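Local coordinates for protein Sec-alkylsulfatase (Pseudomonas sp., PDB 4AXH) that hydrolyses secondary alkyl sulfates enantioselectively with strict inversion of configuration, turning (R)-esters into (S)-alcohols and sulfate, as a homodimeric zinc-dependent enzyme, at residues 436-439 against 440-443; 483-486 against 487-491; 376-379 against 380-384; 463-466 against 467-471. All blocks are in the same frame, centred on the assembly; numbering follows the deposited sequence.

Interaction 1 (436-439 against 440-443); sequences DGNP and ANLD
Asn438 dominates the hydrogen bonding of this turn, meeting Ala440 with its side chain and Asn441 with its backbone. Its OD1 accepts the amide N of Ala440 at 3.1 Å in a fairly straight bond, the N-H coming from above the amide plane. The first torsion (chi1 -179°) sets CG beside the residue's own carbonyl carbon, so the amide swings forward over the chain that follows. Purely backbone bonds close the bend: Asn441 N donates to Asn438 O at 3.1 Å, and Leu442 N to Pro439 O at 2.9 Å. Ahead of them, Asp436 OD1 takes the N-H of Asn438 at 3.2 Å, again from above the carboxylate plane.

Looser contacts fill in around these bonds. Ala440 CB rests 3.5 Å from Asn438 OD1, and CB of Asn441 is 3.8 Å from Asp436 OD1; the side chains of Asp436 and Asn441 cross at about a right angle, with the carboxylate and amide planes 73° apart.

The second subunit supplies further polar partners. Asn485 of that chain accepts from Asn438 ND2, while its Arg425 forms a salt bridge with Asp443.

Two successive Asx turns, at Asp436 and Asn438, thus lead into overlapping beta turns that make a short 3-10 turn, a compact loop between helices 420-431 and 447-457 in the dimerisation region.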
loop_
_atom_site.group_PDB
_atom_site.type_symbol
_atom_site.label_atom_id
_atom_site.label_comp_id
_atom_site.label_asym_id
_atom_site.label_seq_id
_atom_site.Cartn_x
_atom_site.Cartn_y
_atom_site.Cartn_z
ATOM N N ASP A 436 5.631 7.065 10.525
ATOM C CA ASP A 436 5.013 6.743 11.820
ATOM C C ASP A 436 4.170 7.823 12.513
ATOM O O ASP A 436 3.463 7.516 13.479
ATOM C CB ASP A 436 6.019 6.070 12.783
ATOM C CG ASP A 436 7.156 6.947 13.309
ATOM O OD1 ASP A 436 7.230 8.133 12.914
ATOM O OD2 ASP A 436 7.967 6.444 14.137
ATOM N N GLY A 437 4.203 9.044 11.988
ATOM C CA GLY A 437 3.466 10.178 12.538
ATOM C C GLY A 437 4.342 11.136 13.321
ATOM O O GLY A 437 4.051 12.334 13.356
ATOM N N ASN A 438 5.422 10.601 13.948
ATOM C CA ASN A 438 6.427 11.328 14.729
ATOM C C ASN A 438 7.255 12.207 13.785
ATOM O O ASN A 438 7.952 11.684 12.912
ATOM C CB ASN A 438 7.335 10.345 15.498
ATOM C CG ASN A 438 8.427 10.948 16.369
ATOM O OD1 ASN A 438 8.668 12.174 16.392
ATOM N ND2 ASN A 438 9.121 10.080 17.125
ATOM N N PRO A 439 7.229 13.546 13.956
ATOM C CA PRO A 439 7.964 14.411 13.016
ATOM C C PRO A 439 9.477 14.204 12.948
ATOM O O PRO A 439 10.070 14.534 11.919
ATOM C CB PRO A 439 7.557 15.826 13.425
ATOM C CG PRO A 439 6.280 15.652 14.167
ATOM C CD PRO A 439 6.447 14.355 14.909
ATOM N N ALA A 440 10.098 13.612 13.990
ATOM C CA ALA A 440 11.533 13.339 13.963
ATOM C C ALA A 440 11.906 12.425 12.782
ATOM O O ALA A 440 12.995 12.574 12.219
ATOM C CB ALA A 440 11.972 12.722 15.275
ATOM N N ASN A 441 10.970 11.540 12.374
ATOM C CA ASN A 441 11.137 10.616 11.256
ATOM C C ASN A 441 10.478 11.146 9.962
ATOM O O ASN A 441 10.174 10.351 9.057
ATOM C CB ASN A 441 10.583 9.233 11.618
ATOM C CG ASN A 441 11.135 8.661 12.890
ATOM O OD1 ASN A 441 10.440 8.595 13.909
ATOM N ND2 ASN A 441 12.396 8.234 12.867
ATOM N N LEU A 442 10.257 12.472 9.867
ATOM C CA LEU A 442 9.622 13.061 8.688
ATOM C C LEU A 442 10.535 13.067 7.453
ATOM O O LEU A 442 10.075 12.791 6.343
ATOM C CB LEU A 442 9.093 14.465 9.018
ATOM C CG LEU A 442 8.161 15.161 8.023
ATOM C CD1 LEU A 442 6.996 14.292 7.609
ATOM C CD2 LEU A 442 7.642 16.431 8.605
ATOM N N ASP A 443 11.822 13.372 7.655
ATOM C CA ASP A 443 12.813 13.424 6.591
ATOM C C ASP A 443 14.096 12.684 7.026
ATOM O O ASP A 443 15.090 13.314 7.388
ATOM C CB ASP A 443 13.087 14.891 6.195
ATOM C CG ASP A 443 13.878 15.065 4.920
ATOM O OD1 ASP A 443 13.896 14.127 4.097
ATOM O OD2 ASP A 443 14.476 16.146 4.740
#

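Interaction 2 (483-486 against 487-491); sequences LGNH and LVFAD
The amide of Asn485 and the ring of Phe489 stand side by side one helical turn apart, pointing the same way with their planes 58° apart. Asn485 OD1 does the touching, 3.4 Å from Phe489 CE1. Backbone O of Asn485 reaches the Phe489 ring at its edge, near the ring plane, 3.4 Å from CD1. CG of Asn485 is turned away from its own N (chi1 -161°), which carries the amide along the helix beside the phenyl group. That amide is also held from outside, since Asn438 of the second subunit bonds to OD1 and packs on Phe489. The third flat group, the imidazole of His486, meets the ring of Tyr454 in its own chain at about 55° and is hydrogen-bonded through NE2 to the hydroxyl of Tyr454 of the second subunit.

All this rides on the last turns of helix 477-490, in the helical dimerisation region, whose family belongs to the TPR clan. Regular i to i+4 bonds run through it, among them Val488 N to Gly484 O at 2.9 Å and nearly straight, and Phe489 N to Asn485 O at 3.1 Å. Val488 brings CG2 to 3.3 Å from Gly484 O, the same oxygen that its amide uses. Ala490 N reaches His486 O at 3.1 Å, just before Asp491 leaves helical geometry.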
loop_
_atom_site.group_PDB
_atom_site.type_symbol
_atom_site.label_atom_id
_atom_site.label_comp_id
_atom_site.label_asym_id
_atom_site.label_seq_id
_atom_site.Cartn_x
_atom_site.Cartn_y
_atom_site.Cartn_z
ATOM N N LEU A 483 24.796 -1.718 13.898
ATOM C CA LEU A 483 26.080 -1.000 13.959
ATOM C C LEU A 483 26.861 -1.225 12.666
ATOM O O LEU A 483 27.287 -0.254 12.032
ATOM C CB LEU A 483 26.944 -1.437 15.164
ATOM C CG LEU A 483 26.418 -1.214 16.602
ATOM C CD1 LEU A 483 27.537 -1.160 17.583
ATOM C CD2 LEU A 483 25.681 0.105 16.753
ATOM N N GLY A 484 27.001 -2.498 12.282
ATOM C CA GLY A 484 27.677 -2.940 11.066
ATOM C C GLY A 484 27.164 -2.292 9.798
ATOM O O GLY A 484 27.957 -2.001 8.908
ATOM N N ASN A 485 25.848 -2.026 9.722
ATOM C CA ASN A 485 25.237 -1.382 8.559
ATOM C C ASN A 485 25.694 0.059 8.463
ATOM O O ASN A 485 26.005 0.530 7.367
ATOM C CB ASN A 485 23.684 -1.465 8.593
ATOM C CG ASN A 485 23.037 -1.245 7.240
ATOM O OD1 ASN A 485 23.369 -1.940 6.250
ATOM N ND2 ASN A 485 22.123 -0.255 7.160
ATOM N N HIS A 486 25.765 0.748 9.616
ATOM C CA HIS A 486 26.215 2.139 9.676
ATOM C C HIS A 486 27.656 2.261 9.217
ATOM O O HIS A 486 27.962 3.168 8.451
ATOM C CB HIS A 486 26.032 2.731 11.081
ATOM C CG HIS A 486 24.607 3.065 11.392
ATOM N ND1 HIS A 486 23.847 4.100 10.968
ATOM C CD2 HIS A 486 23.842 2.256 12.201
ATOM C CE1 HIS A 486 22.607 3.939 11.524
ATOM N NE2 HIS A 486 22.646 2.818 12.237
ATOM N N LEU A 487 28.521 1.318 9.643
ATOM C CA LEU A 487 29.926 1.333 9.271
ATOM C C LEU A 487 30.156 0.992 7.813
ATOM O O LEU A 487 30.840 1.760 7.137
ATOM C CB LEU A 487 30.816 0.494 10.210
ATOM C CG LEU A 487 32.333 0.765 10.095
ATOM C CD1 LEU A 487 32.666 2.244 10.221
ATOM C CD2 LEU A 487 33.103 -0.007 11.134
ATOM N N VAL A 488 29.581 -0.134 7.329
ATOM C CA VAL A 488 29.688 -0.592 5.936
ATOM C C VAL A 488 29.222 0.499 4.946
ATOM O O VAL A 488 29.892 0.707 3.944
ATOM C CB VAL A 488 29.038 -1.994 5.704
ATOM C CG1 VAL A 488 28.925 -2.348 4.217
ATOM C CG2 VAL A 488 29.812 -3.074 6.450
ATOM N N PHE A 489 28.142 1.241 5.258
ATOM C CA PHE A 489 27.681 2.322 4.382
ATOM C C PHE A 489 28.551 3.587 4.458
ATOM O O PHE A 489 28.721 4.260 3.442
ATOM C CB PHE A 489 26.190 2.606 4.578
ATOM C CG PHE A 489 25.330 1.690 3.745
ATOM C CD1 PHE A 489 25.124 0.368 4.122
ATOM C CD2 PHE A 489 24.754 2.137 2.562
ATOM C CE1 PHE A 489 24.355 -0.491 3.329
ATOM C CE2 PHE A 489 23.962 1.288 1.784
ATOM C CZ PHE A 489 23.776 -0.024 2.169
ATOM N N ALA A 490 29.129 3.880 5.640
ATOM C CA ALA A 490 30.022 5.018 5.853
ATOM C C ALA A 490 31.338 4.791 5.102
ATOM O O ALA A 490 31.910 5.739 4.563
ATOM C CB ALA A 490 30.297 5.196 7.341
ATOM N N ASP A 491 31.797 3.526 5.054
ATOM C CA ASP A 491 33.027 3.092 4.402
ATOM C C ASP A 491 32.927 1.603 4.058
ATOM O O ASP A 491 33.213 0.767 4.922
ATOM C CB ASP A 491 34.242 3.375 5.311
ATOM C CG ASP A 491 35.562 2.828 4.798
ATOM O OD1 ASP A 491 36.142 3.444 3.874
ATOM O OD2 ASP A 491 36.017 1.789 5.323
#

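Interaction 3 (376-379 against 380-384); sequences YAFL and NNRAL
Phe378 and Arg382 lie alongside one another, one helical turn apart, and the aliphatic part of the arginine does the touching. Arg382 CD approaches Phe378 CE1 obliquely at 3.4 Å, and CB comes equally close to the same ring carbon. The bend at chi2 (105°) lays CD against the ring, and a second bend at chi3 (-83°) then turns NE away on another course. The guanidinium plane ends up only 26° from that of the ring, but the contact is made by the methylenes. Beneath this pair the backbone is firmly bonded: Arg382 N donates to Phe378 O at 2.8 Å, and Asn381 N to Ala377 O at 2.8 Å. One residue further on, the bond from Ala383 N to Leu379 O, at 3.4 Å, is weak.

On another side of the helix the neighbouring Asn380 and Asn381 are joined through their side chains. Asn380 ND2 donates to Asn381 OD1 at 3.3 Å; the acceptor lies in the amide plane of Asn380, whereas the donor sits above the plane of Asn381. The other end of the Asn380 amide, OD1, is held by the hydroxyl of Tyr431, which limits how that side chain can rotate.

The second subunit covers a further part, with its Val591 against Phe378 and its Asp561 and Asp563 in long, weak ion pairs with Arg382, while Leu379 touches sulfate-binding Leu319. These turns belong to the long helix 362-388, buried between helix 330-344, which meets Ala377 and Asn380, helix 420-431, on which Leu379 and Ala383 pack, and helix 393-400 beside Phe378 and Arg382.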
loop_
_atom_site.group_PDB
_atom_site.type_symbol
_atom_site.label_atom_id
_atom_site.label_comp_id
_atom_site.label_asym_id
_atom_site.label_seq_id
_atom_site.Cartn_x
_atom_site.Cartn_y
_atom_site.Cartn_z
ATOM N N TYR A 376 -5.332 -14.580 9.042
ATOM C CA TYR A 376 -5.368 -13.372 8.244
ATOM C C TYR A 376 -6.199 -12.281 8.862
ATOM O O TYR A 376 -5.733 -11.134 8.908
ATOM C CB TYR A 376 -5.688 -13.659 6.760
ATOM C CG TYR A 376 -4.578 -14.446 6.089
ATOM C CD1 TYR A 376 -3.320 -13.880 5.884
ATOM C CD2 TYR A 376 -4.748 -15.788 5.768
ATOM C CE1 TYR A 376 -2.269 -14.624 5.361
ATOM C CE2 TYR A 376 -3.709 -16.534 5.219
ATOM C CZ TYR A 376 -2.471 -15.944 5.010
ATOM O OH TYR A 376 -1.431 -16.655 4.449
ATOM N N ALA A 377 -7.383 -12.627 9.428
ATOM C CA ALA A 377 -8.238 -11.634 10.090
ATOM C C ALA A 377 -7.527 -11.070 11.290
ATOM O O ALA A 377 -7.620 -9.862 11.524
ATOM C CB ALA A 377 -9.569 -12.232 10.492
ATOM N N PHE A 378 -6.726 -11.901 11.993
ATOM C CA PHE A 378 -5.945 -11.444 13.139
ATOM C C PHE A 378 -4.909 -10.396 12.696
ATOM O O PHE A 378 -4.733 -9.364 13.353
ATOM C CB PHE A 378 -5.254 -12.611 13.865
ATOM C CG PHE A 378 -4.194 -12.205 14.848
ATOM C CD1 PHE A 378 -4.539 -11.654 16.081
ATOM C CD2 PHE A 378 -2.840 -12.334 14.534
ATOM C CE1 PHE A 378 -3.549 -11.272 17.007
ATOM C CE2 PHE A 378 -1.848 -11.918 15.441
ATOM C CZ PHE A 378 -2.215 -11.385 16.676
ATOM N N LEU A 379 -4.219 -10.668 11.601
ATOM C CA LEU A 379 -3.201 -9.758 11.114
ATOM C C LEU A 379 -3.787 -8.390 10.871
ATOM O O LEU A 379 -3.299 -7.427 11.445
ATOM C CB LEU A 379 -2.470 -10.317 9.881
ATOM C CG LEU A 379 -1.468 -11.412 10.164
ATOM C CD1 LEU A 379 -1.086 -12.125 8.867
ATOM C CD2 LEU A 379 -0.242 -10.871 10.885
ATOM N N ASN A 380 -4.899 -8.339 10.143
ATOM C CA ASN A 380 -5.613 -7.112 9.844
ATOM C C ASN A 380 -6.166 -6.448 11.128
ATOM O O ASN A 380 -5.789 -5.320 11.451
ATOM C CB ASN A 380 -6.744 -7.415 8.857
ATOM C CG ASN A 380 -7.441 -6.187 8.366
ATOM O OD1 ASN A 380 -6.981 -5.519 7.432
ATOM N ND2 ASN A 380 -8.563 -5.853 8.996
ATOM N N ASN A 381 -7.017 -7.176 11.871
ATOM C CA ASN A 381 -7.701 -6.681 13.056
ATOM C C ASN A 381 -6.827 -6.320 14.232
ATOM O O ASN A 381 -7.104 -5.310 14.865
ATOM C CB ASN A 381 -8.843 -7.597 13.468
ATOM C CG ASN A 381 -9.894 -7.846 12.418
ATOM O OD1 ASN A 381 -10.206 -6.991 11.563
ATOM N ND2 ASN A 381 -10.494 -9.030 12.481
ATOM N N ARG A 382 -5.793 -7.126 14.562
ATOM C CA ARG A 382 -4.933 -6.811 15.714
ATOM C C ARG A 382 -4.095 -5.567 15.423
ATOM O O ARG A 382 -3.979 -4.701 16.296
ATOM C CB ARG A 382 -4.059 -7.994 16.123
ATOM C CG ARG A 382 -3.003 -7.708 17.217
ATOM C CD ARG A 382 -3.352 -8.262 18.594
ATOM N NE ARG A 382 -4.238 -7.371 19.328
ATOM C CZ ARG A 382 -3.936 -6.827 20.496
ATOM N NH1 ARG A 382 -2.783 -7.100 21.079
ATOM N NH2 ARG A 382 -4.792 -6.009 21.095
ATOM N N ALA A 383 -3.540 -5.477 14.203
ATOM C CA ALA A 383 -2.751 -4.343 13.778
ATOM C C ALA A 383 -3.605 -3.074 13.861
ATOM O O ALA A 383 -3.188 -2.133 14.546
ATOM C CB ALA A 383 -2.205 -4.564 12.362
ATOM N N LEU A 384 -4.825 -3.082 13.252
ATOM C CA LEU A 384 -5.763 -1.948 13.277
ATOM C C LEU A 384 -6.114 -1.564 14.725
ATOM O O LEU A 384 -6.211 -0.381 15.056
ATOM C CB LEU A 384 -7.033 -2.319 12.512
ATOM C CG LEU A 384 -7.397 -1.568 11.209
ATOM C CD1 LEU A 384 -6.264 -0.689 10.691
ATOM C CD2 LEU A 384 -7.915 -2.535 10.144
#

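Interaction 4 (463-466 against 467-471); sequences AVLK and QMRAA
Met468 donates its backbone N to Val464 O at 2.8 Å, the shortest of four consecutive i to i+4 bonds that join residues 463-466 to 467-471. Arg469 N follows at 3.0 Å from Leu465 O, while Gln467 N to Ala463 O, at 3.1 Å, is the straightest of the set (163°). Ala470 N completes the run on Lys466 O. With a hydrogen bond for each carbonyl from Ala463 to Lys466, this is uninterrupted alpha-helix.

Gln467 adds a side-chain component. Its CG passes 3.3 Å from Ala463 O, and the chain continues extended toward the second subunit, where NE2 donates to the backbone O of Ala457.

Apolar contact is made mainly by the methyl end of Met468. A turn at its last torsion (chi3 -75°) brings CE back toward the preceding helical turn, 4.3 Å from Leu465 CG and 4.5 Å from Val464 CG2, so that the sulfur-borne methyl meets both branched side chains. Arg469, by contrast, is extended from CG to NE and projects outward from the helix; its NH1 lies 4.4 Å from Leu465 CD2, which comes to the guanidinium obliquely. Lys466 and Arg469 belong to the exposed side of the helix.

The buried side of helix 461-474 faces two helices that follow it in the chain. Val464 and Leu465 pack against Leu487 of helix 477-490, and Leu465 and Met468 against Leu500 of helix 495-511, which Arg469, though exposed, also touches at the margin, all within the helical dimerisation region.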
loop_
_atom_site.group_PDB
_atom_site.type_symbol
_atom_site.label_atom_id
_atom_site.label_comp_id
_atom_site.label_asym_id
_atom_site.label_seq_id
_atom_site.Cartn_x
_atom_site.Cartn_y
_atom_site.Cartn_z
ATOM N N ALA A 463 35.794 2.415 17.349
ATOM C CA ALA A 463 34.881 2.377 18.500
ATOM C C ALA A 463 33.627 1.576 18.174
ATOM O O ALA A 463 33.236 0.712 18.962
ATOM C CB ALA A 463 34.515 3.784 18.938
ATOM N N VAL A 464 33.041 1.810 16.978
ATOM C CA VAL A 464 31.864 1.082 16.517
ATOM C C VAL A 464 32.194 -0.414 16.335
ATOM O O VAL A 464 31.374 -1.251 16.692
ATOM C CB VAL A 464 31.121 1.745 15.315
ATOM C CG1 VAL A 464 30.837 3.216 15.578
ATOM C CG2 VAL A 464 31.880 1.592 14.012
ATOM N N LEU A 465 33.433 -0.732 15.882
ATOM C CA LEU A 465 33.949 -2.095 15.684
ATOM C C LEU A 465 34.114 -2.869 17.014
ATOM O O LEU A 465 33.875 -4.077 17.051
ATOM C CB LEU A 465 35.289 -2.072 14.914
ATOM C CG LEU A 465 35.234 -2.193 13.377
ATOM C CD1 LEU A 465 36.398 -1.487 12.732
ATOM C CD2 LEU A 465 35.261 -3.640 12.926
ATOM N N LYS A 466 34.533 -2.175 18.091
ATOM C CA LYS A 466 34.714 -2.754 19.431
ATOM C C LYS A 466 33.336 -3.080 20.016
ATOM O O LYS A 466 33.159 -4.141 20.612
ATOM C CB LYS A 466 35.456 -1.751 20.347
ATOM C CG LYS A 466 36.328 -2.393 21.433
ATOM C CD LYS A 466 35.590 -2.640 22.748
ATOM C CE LYS A 466 36.400 -3.514 23.671
ATOM N NZ LYS A 466 35.560 -4.118 24.739
ATOM N N GLN A 467 32.373 -2.152 19.824
ATOM C CA GLN A 467 30.975 -2.261 20.233
ATOM C C GLN A 467 30.272 -3.388 19.483
ATOM O O GLN A 467 29.470 -4.111 20.073
ATOM C CB GLN A 467 30.243 -0.955 19.961
ATOM C CG GLN A 467 30.594 0.148 20.929
ATOM C CD GLN A 467 29.546 1.209 20.884
ATOM O OE1 GLN A 467 28.349 0.925 20.999
ATOM N NE2 GLN A 467 29.974 2.450 20.709
ATOM N N MET A 468 30.565 -3.519 18.187
ATOM C CA MET A 468 30.044 -4.551 17.307
ATOM C C MET A 468 30.524 -5.915 17.826
ATOM O O MET A 468 29.722 -6.854 17.906
ATOM C CB MET A 468 30.600 -4.336 15.895
ATOM C CG MET A 468 29.567 -4.300 14.800
ATOM S SD MET A 468 30.315 -4.353 13.134
ATOM C CE MET A 468 30.941 -2.663 13.005
ATOM N N ARG A 469 31.832 -6.016 18.194
ATOM C CA ARG A 469 32.439 -7.250 18.705
ATOM C C ARG A 469 31.791 -7.678 20.023
ATOM O O ARG A 469 31.557 -8.874 20.233
ATOM C CB ARG A 469 33.971 -7.133 18.817
ATOM C CG ARG A 469 34.692 -7.385 17.483
ATOM C CD ARG A 469 36.159 -7.779 17.621
ATOM N NE ARG A 469 36.666 -8.476 16.430
ATOM C CZ ARG A 469 37.241 -7.883 15.382
ATOM N NH1 ARG A 469 37.388 -6.560 15.354
ATOM N NH2 ARG A 469 37.664 -8.606 14.349
ATOM N N ALA A 470 31.439 -6.687 20.875
ATOM C CA ALA A 470 30.794 -6.898 22.174
ATOM C C ALA A 470 29.417 -7.509 21.973
ATOM O O ALA A 470 29.097 -8.499 22.633
ATOM C CB ALA A 470 30.686 -5.584 22.935
ATOM N N ALA A 471 28.631 -6.950 21.013
ATOM C CA ALA A 471 27.285 -7.397 20.632
ATOM C C ALA A 471 27.259 -8.846 20.174
ATOM O O ALA A 471 26.330 -9.558 20.543
ATOM C CB ALA A 471 26.704 -6.493 19.558
#

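Interactions 2 and 4 lie on consecutive, roughly antiparallel helices and touch directly: Leu487 CD2 is 3.5 Å from Val464 CG2, and Met468 SD is 3.6 Å from Gly484 CA. Interaction 1 stays about 11 Å from interaction 2 in the same chain (nearest atoms), yet the loop 436-443 of one subunit meets helix 477-490 of the other through the Asn438 to Asn485 bond. Interaction 3 is farther from interactions 2 and 4 (centres about 35 and 38 Å) than from interaction 1 (about 24 Å), and is the one near the active site: the Leu379 side chain is about 4 Å from that of sulfate-binding Leu319, and that of Tyr376 about 11 Å from a zinc ion.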